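Local coordinates for protein cysteine protease (Xylella fastidiosa, PDB 3OIS) that probably acts as a papain-family cysteine peptidase and binds the nucleotide uridine-5'-diphosphate, at residues Arg104-Gly116 with Tyr120-Val132. Numbering follows the deposited sequence. Where two conformers were deposited one is given.
Sequences RLFIYYNERKIEG and YDSGAMIRDGIKV. With UDP (uridine-5'-diphosphate), chain E.
V132 packs as a knob into a hole formed by F106, I107, N110 and E111. The contact joins two helices of the helical domain of a papain-like fold. The axes of helix 104-114 and of the segment 126-132 come within 8.6 Å and cross at 111°. CG2 of V132 lies 3.7 Å from CB of N110. Close approach continues at G129, whose CA is 3.0 Å from OE2 of E111. That oxygen is hydrogen-bonded to OG1 of T79 on helix 78-93. The E111 carboxylate also rests on the methyl of A124.

At the loop 120-123, before the second helix, Y108 is held through its hydroxyl. CG of Y108 is anti to the backbone N (chi1 -171°), which sends the ring out to this loop. OH donates to OD1 of D121 at 2.6 Å, on the anti side of the carboxylate. The same OH accepts from N of G123 at 2.9 Å. Ring and carboxylate planes stand 77° apart. NE of R112 lies over the centre of one ring face and hydrogen-bonds to O of Y108.

K131 reaches away from this interface, and its NZ hydrogen-bonds to O2B of UDP. NH1 of R112 donates to O of Y120 at 2.9 Å, from above the carbonyl plane.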
# COMPACT_ATOMS: atom_id res chain seq x y z
N ARG A 104 1.20 -5.56 10.33
CA ARG A 104 1.28 -5.80 8.86
C ARG A 104 1.17 -7.28 8.56
O ARG A 104 0.50 -7.65 7.58
CB ARG A 104 2.59 -5.24 8.34
CG ARG A 104 2.52 -3.65 8.29
CD ARG A 104 3.93 -3.07 8.09
NE ARG A 104 4.86 -3.31 9.21
CZ ARG A 104 6.20 -3.37 9.15
NH1 ARG A 104 6.87 -3.26 7.99
NH2 ARG A 104 6.89 -3.59 10.32
N LEU A 105 1.76 -8.13 9.41
CA LEU A 105 1.66 -9.57 9.11
C LEU A 105 0.26 -10.08 9.39
O LEU A 105 -0.18 -10.98 8.74
CB LEU A 105 2.62 -10.41 9.96
CG LEU A 105 4.09 -10.28 9.55
CD1 LEU A 105 4.88 -11.33 10.36
CD2 LEU A 105 4.26 -10.57 8.03
N PHE A 106 -0.45 -9.46 10.38
CA PHE A 106 -1.86 -9.84 10.57
C PHE A 106 -2.66 -9.56 9.24
O PHE A 106 -3.52 -10.38 8.78
CB PHE A 106 -2.52 -9.02 11.69
CG PHE A 106 -3.94 -9.39 11.96
CD1 PHE A 106 -4.23 -10.42 12.88
CD2 PHE A 106 -5.01 -8.74 11.31
CE1 PHE A 106 -5.53 -10.76 13.12
CE2 PHE A 106 -6.34 -9.11 11.54
CZ PHE A 106 -6.57 -10.16 12.48
N ILE A 107 -2.46 -8.41 8.65
CA ILE A 107 -3.14 -8.12 7.39
C ILE A 107 -2.71 -9.14 6.34
O ILE A 107 -3.57 -9.68 5.68
CB ILE A 107 -2.96 -6.68 6.92
CG1 ILE A 107 -3.57 -5.68 7.95
CG2 ILE A 107 -3.57 -6.38 5.49
CD1 ILE A 107 -3.03 -4.33 7.70
N TYR A 108 -1.41 -9.32 6.17
CA TYR A 108 -0.86 -10.14 5.06
C TYR A 108 -1.29 -11.61 5.22
O TYR A 108 -1.57 -12.27 4.24
CB TYR A 108 0.68 -9.98 4.97
CG TYR A 108 1.32 -10.62 3.73
CD1 TYR A 108 0.69 -10.49 2.44
CD2 TYR A 108 2.58 -11.23 3.83
CE1 TYR A 108 1.33 -11.04 1.30
CE2 TYR A 108 3.20 -11.85 2.71
CZ TYR A 108 2.53 -11.75 1.46
OH TYR A 108 3.18 -12.29 0.39
N TYR A 109 -1.35 -12.13 6.45
CA TYR A 109 -1.74 -13.53 6.65
C TYR A 109 -3.21 -13.69 6.22
O TYR A 109 -3.56 -14.57 5.38
CB TYR A 109 -1.53 -13.93 8.15
CG TYR A 109 -1.95 -15.35 8.39
CD1 TYR A 109 -1.01 -16.33 8.36
CD2 TYR A 109 -3.27 -15.69 8.63
CE1 TYR A 109 -1.39 -17.67 8.52
CE2 TYR A 109 -3.64 -17.06 8.85
CZ TYR A 109 -2.72 -17.97 8.77
OH TYR A 109 -3.12 -19.24 9.00
N ASN A 110 -4.08 -12.78 6.67
CA ASN A 110 -5.43 -12.89 6.32
C ASN A 110 -5.73 -12.61 4.85
O ASN A 110 -6.64 -13.22 4.29
CB ASN A 110 -6.28 -12.06 7.31
CG ASN A 110 -6.28 -12.74 8.70
OD1 ASN A 110 -6.77 -13.84 8.85
ND2 ASN A 110 -5.68 -12.09 9.67
N GLU A 111 -4.97 -11.72 4.20
CA GLU A 111 -5.17 -11.55 2.76
C GLU A 111 -4.95 -12.89 2.04
O GLU A 111 -5.68 -13.20 1.15
CB GLU A 111 -4.14 -10.57 2.16
CG GLU A 111 -4.37 -9.15 2.55
CD GLU A 111 -3.22 -8.22 2.17
OE1 GLU A 111 -2.06 -8.55 2.43
OE2 GLU A 111 -3.54 -7.17 1.53
N ARG A 112 -3.98 -13.68 2.46
CA ARG A 112 -3.61 -14.92 1.73
C ARG A 112 -4.58 -16.09 2.09
O ARG A 112 -4.50 -17.11 1.51
CB ARG A 112 -2.17 -15.27 2.02
CG ARG A 112 -1.31 -14.22 1.15
CD ARG A 112 0.18 -14.46 1.35
NE ARG A 112 0.38 -14.09 2.72
CZ ARG A 112 1.10 -14.76 3.56
NH1 ARG A 112 1.80 -15.83 3.12
NH2 ARG A 112 1.17 -14.31 4.80
N LYS A 113 -5.48 -15.86 3.05
CA LYS A 113 -6.67 -16.76 3.26
C LYS A 113 -7.69 -16.54 2.18
O LYS A 113 -8.51 -17.45 1.91
CB LYS A 113 -7.32 -16.50 4.64
CG LYS A 113 -6.35 -16.84 5.82
CD LYS A 113 -5.93 -18.32 5.93
CE LYS A 113 -7.08 -19.22 6.37
NZ LYS A 113 -6.68 -20.70 6.19
N ILE A 114 -7.74 -15.36 1.57
CA ILE A 114 -8.69 -15.08 0.52
C ILE A 114 -8.15 -15.48 -0.88
O ILE A 114 -8.84 -16.20 -1.66
CB ILE A 114 -9.05 -13.53 0.46
CG1 ILE A 114 -9.69 -13.19 1.81
CG2 ILE A 114 -10.05 -13.31 -0.60
CD1 ILE A 114 -9.81 -11.65 2.09
N GLU A 115 -6.92 -15.01 -1.15
CA GLU A 115 -6.28 -15.24 -2.44
C GLU A 115 -4.77 -15.41 -2.19
O GLU A 115 -4.17 -14.61 -1.45
CB GLU A 115 -6.59 -13.99 -3.29
CG GLU A 115 -5.85 -13.97 -4.66
CD GLU A 115 -6.69 -14.52 -5.80
OE1 GLU A 115 -7.95 -14.45 -5.79
OE2 GLU A 115 -6.09 -14.89 -6.85
N GLY A 116 -4.16 -16.38 -2.83
CA GLY A 116 -2.76 -16.77 -2.57
C GLY A 116 -2.83 -17.89 -1.52
O GLY A 116 -3.81 -18.67 -1.45
N TYR A 120 3.12 -19.34 1.24
CA TYR A 120 3.92 -18.86 0.12
C TYR A 120 3.92 -17.31 0.11
O TYR A 120 2.94 -16.71 0.62
CB TYR A 120 3.22 -19.46 -1.12
CG TYR A 120 3.25 -21.00 -1.02
CD1 TYR A 120 4.37 -21.71 -1.51
CD2 TYR A 120 2.20 -21.72 -0.41
CE1 TYR A 120 4.44 -23.11 -1.39
CE2 TYR A 120 2.26 -23.12 -0.29
CZ TYR A 120 3.39 -23.80 -0.76
OH TYR A 120 3.48 -25.16 -0.65
N ASP A 121 4.93 -16.68 -0.49
CA ASP A 121 4.98 -15.22 -0.49
C ASP A 121 4.25 -14.81 -1.79
O ASP A 121 4.85 -14.38 -2.79
CB ASP A 121 6.46 -14.80 -0.47
CG ASP A 121 6.64 -13.35 -0.13
OD1 ASP A 121 5.70 -12.73 0.37
OD2 ASP A 121 7.78 -12.85 -0.39
N SER A 122 2.92 -14.88 -1.77
CA SER A 122 2.18 -14.73 -2.98
C SER A 122 1.90 -13.28 -3.31
O SER A 122 1.44 -12.99 -4.41
CB SER A 122 0.87 -15.50 -2.84
OG SER A 122 0.15 -14.93 -1.75
N GLY A 123 2.08 -12.37 -2.34
CA GLY A 123 1.55 -11.00 -2.53
C GLY A 123 0.00 -11.05 -2.34
O GLY A 123 -0.52 -12.07 -1.82
N ALA A 124 -0.68 -9.97 -2.68
CA ALA A 124 -2.10 -9.83 -2.40
C ALA A 124 -2.72 -8.69 -3.23
O ALA A 124 -2.00 -7.76 -3.71
CB ALA A 124 -2.28 -9.55 -0.83
N MET A 125 -4.04 -8.74 -3.37
CA MET A 125 -4.79 -7.67 -3.98
C MET A 125 -5.13 -6.69 -2.86
O MET A 125 -5.44 -7.08 -1.74
CB MET A 125 -6.10 -8.21 -4.59
CG MET A 125 -5.83 -9.18 -5.74
SD MET A 125 -7.51 -9.84 -6.22
CE MET A 125 -6.95 -10.86 -7.61
N ILE A 126 -5.00 -5.41 -3.17
CA ILE A 126 -5.46 -4.33 -2.24
C ILE A 126 -6.87 -4.55 -1.73
O ILE A 126 -7.13 -4.45 -0.49
CB ILE A 126 -5.33 -2.95 -2.90
CG1 ILE A 126 -3.83 -2.77 -3.19
CG2 ILE A 126 -5.85 -1.86 -1.85
CD1 ILE A 126 -3.61 -1.56 -4.06
N ARG A 127 -7.74 -4.98 -2.64
CA ARG A 127 -9.12 -5.13 -2.25
C ARG A 127 -9.27 -6.20 -1.16
O ARG A 127 -10.21 -6.16 -0.32
CB ARG A 127 -10.02 -5.43 -3.44
CG ARG A 127 -9.87 -6.92 -4.01
CD ARG A 127 -10.84 -7.24 -5.22
NE ARG A 127 -12.11 -6.91 -4.68
CZ ARG A 127 -12.92 -5.94 -5.12
NH1 ARG A 127 -12.79 -5.34 -6.34
NH2 ARG A 127 -13.97 -5.64 -4.33
N ASP A 128 -8.37 -7.17 -1.13
CA ASP A 128 -8.44 -8.23 -0.13
C ASP A 128 -7.84 -7.77 1.23
O ASP A 128 -8.38 -8.07 2.27
CB ASP A 128 -7.65 -9.47 -0.61
CG ASP A 128 -8.39 -10.19 -1.73
OD1 ASP A 128 -9.63 -9.94 -1.87
OD2 ASP A 128 -7.75 -11.00 -2.43
N GLY A 129 -6.80 -6.93 1.17
CA GLY A 129 -6.32 -6.28 2.41
C GLY A 129 -7.45 -5.43 2.99
O GLY A 129 -7.62 -5.39 4.19
N ILE A 130 -8.17 -4.71 2.13
CA ILE A 130 -9.31 -3.90 2.59
C ILE A 130 -10.45 -4.75 3.16
O ILE A 130 -10.99 -4.45 4.20
CB ILE A 130 -9.76 -3.00 1.46
CG1 ILE A 130 -8.70 -1.93 1.27
CG2 ILE A 130 -11.09 -2.24 1.80
CD1 ILE A 130 -9.00 -1.10 -0.05
N LYS A 131 -10.75 -5.87 2.53
CA LYS A 131 -11.69 -6.81 3.11
C LYS A 131 -11.30 -7.28 4.53
O LYS A 131 -12.18 -7.36 5.41
CB LYS A 131 -11.84 -8.02 2.21
CG LYS A 131 -13.14 -8.82 2.55
CD LYS A 131 -14.34 -8.38 1.75
CE LYS A 131 -15.53 -9.19 2.10
NZ LYS A 131 -16.65 -8.52 1.46
N VAL A 132 -10.03 -7.64 4.75
CA VAL A 132 -9.50 -7.97 6.06
C VAL A 132 -9.78 -6.82 7.03
O VAL A 132 -10.37 -7.03 8.07
CB VAL A 132 -7.98 -8.25 6.06
CG1 VAL A 132 -7.46 -8.47 7.45
CG2 VAL A 132 -7.66 -9.46 5.14
N1 UDP E . -18.16 -2.70 -0.91
C2 UDP E . -17.42 -1.57 -1.11
N3 UDP E . -17.21 -0.72 -0.03
C4 UDP E . -17.70 -1.00 1.20
C5 UDP E . -18.49 -2.14 1.42
C6 UDP E . -18.61 -3.04 0.34
O2 UDP E . -16.95 -1.28 -2.17
O4 UDP E . -17.52 -0.12 2.10
C1' UDP E . -18.47 -3.51 -2.14
C2' UDP E . -17.30 -4.30 -2.67
O2' UDP E . -17.54 -4.43 -4.07
C3' UDP E . -17.56 -5.59 -1.99
C4' UDP E . -19.10 -5.72 -2.12
O4' UDP E . -19.58 -4.38 -1.90
O3' UDP E . -16.94 -6.61 -2.77
C5' UDP E . -19.64 -6.74 -1.13
O5' UDP E . -19.34 -6.25 0.18
PA UDP E . -20.01 -6.74 1.46
O1A UDP E . -19.27 -6.39 2.69
O2A UDP E . -21.47 -6.42 1.47
O3A UDP E . -19.85 -8.34 1.19
PB UDP E . -20.00 -9.67 2.10
O1B UDP E . -20.90 -10.57 1.38
O2B UDP E . -18.64 -10.14 2.24
O3B UDP E . -20.55 -9.40 3.46
O HOH W 1 -3.23 -12.43 -1.04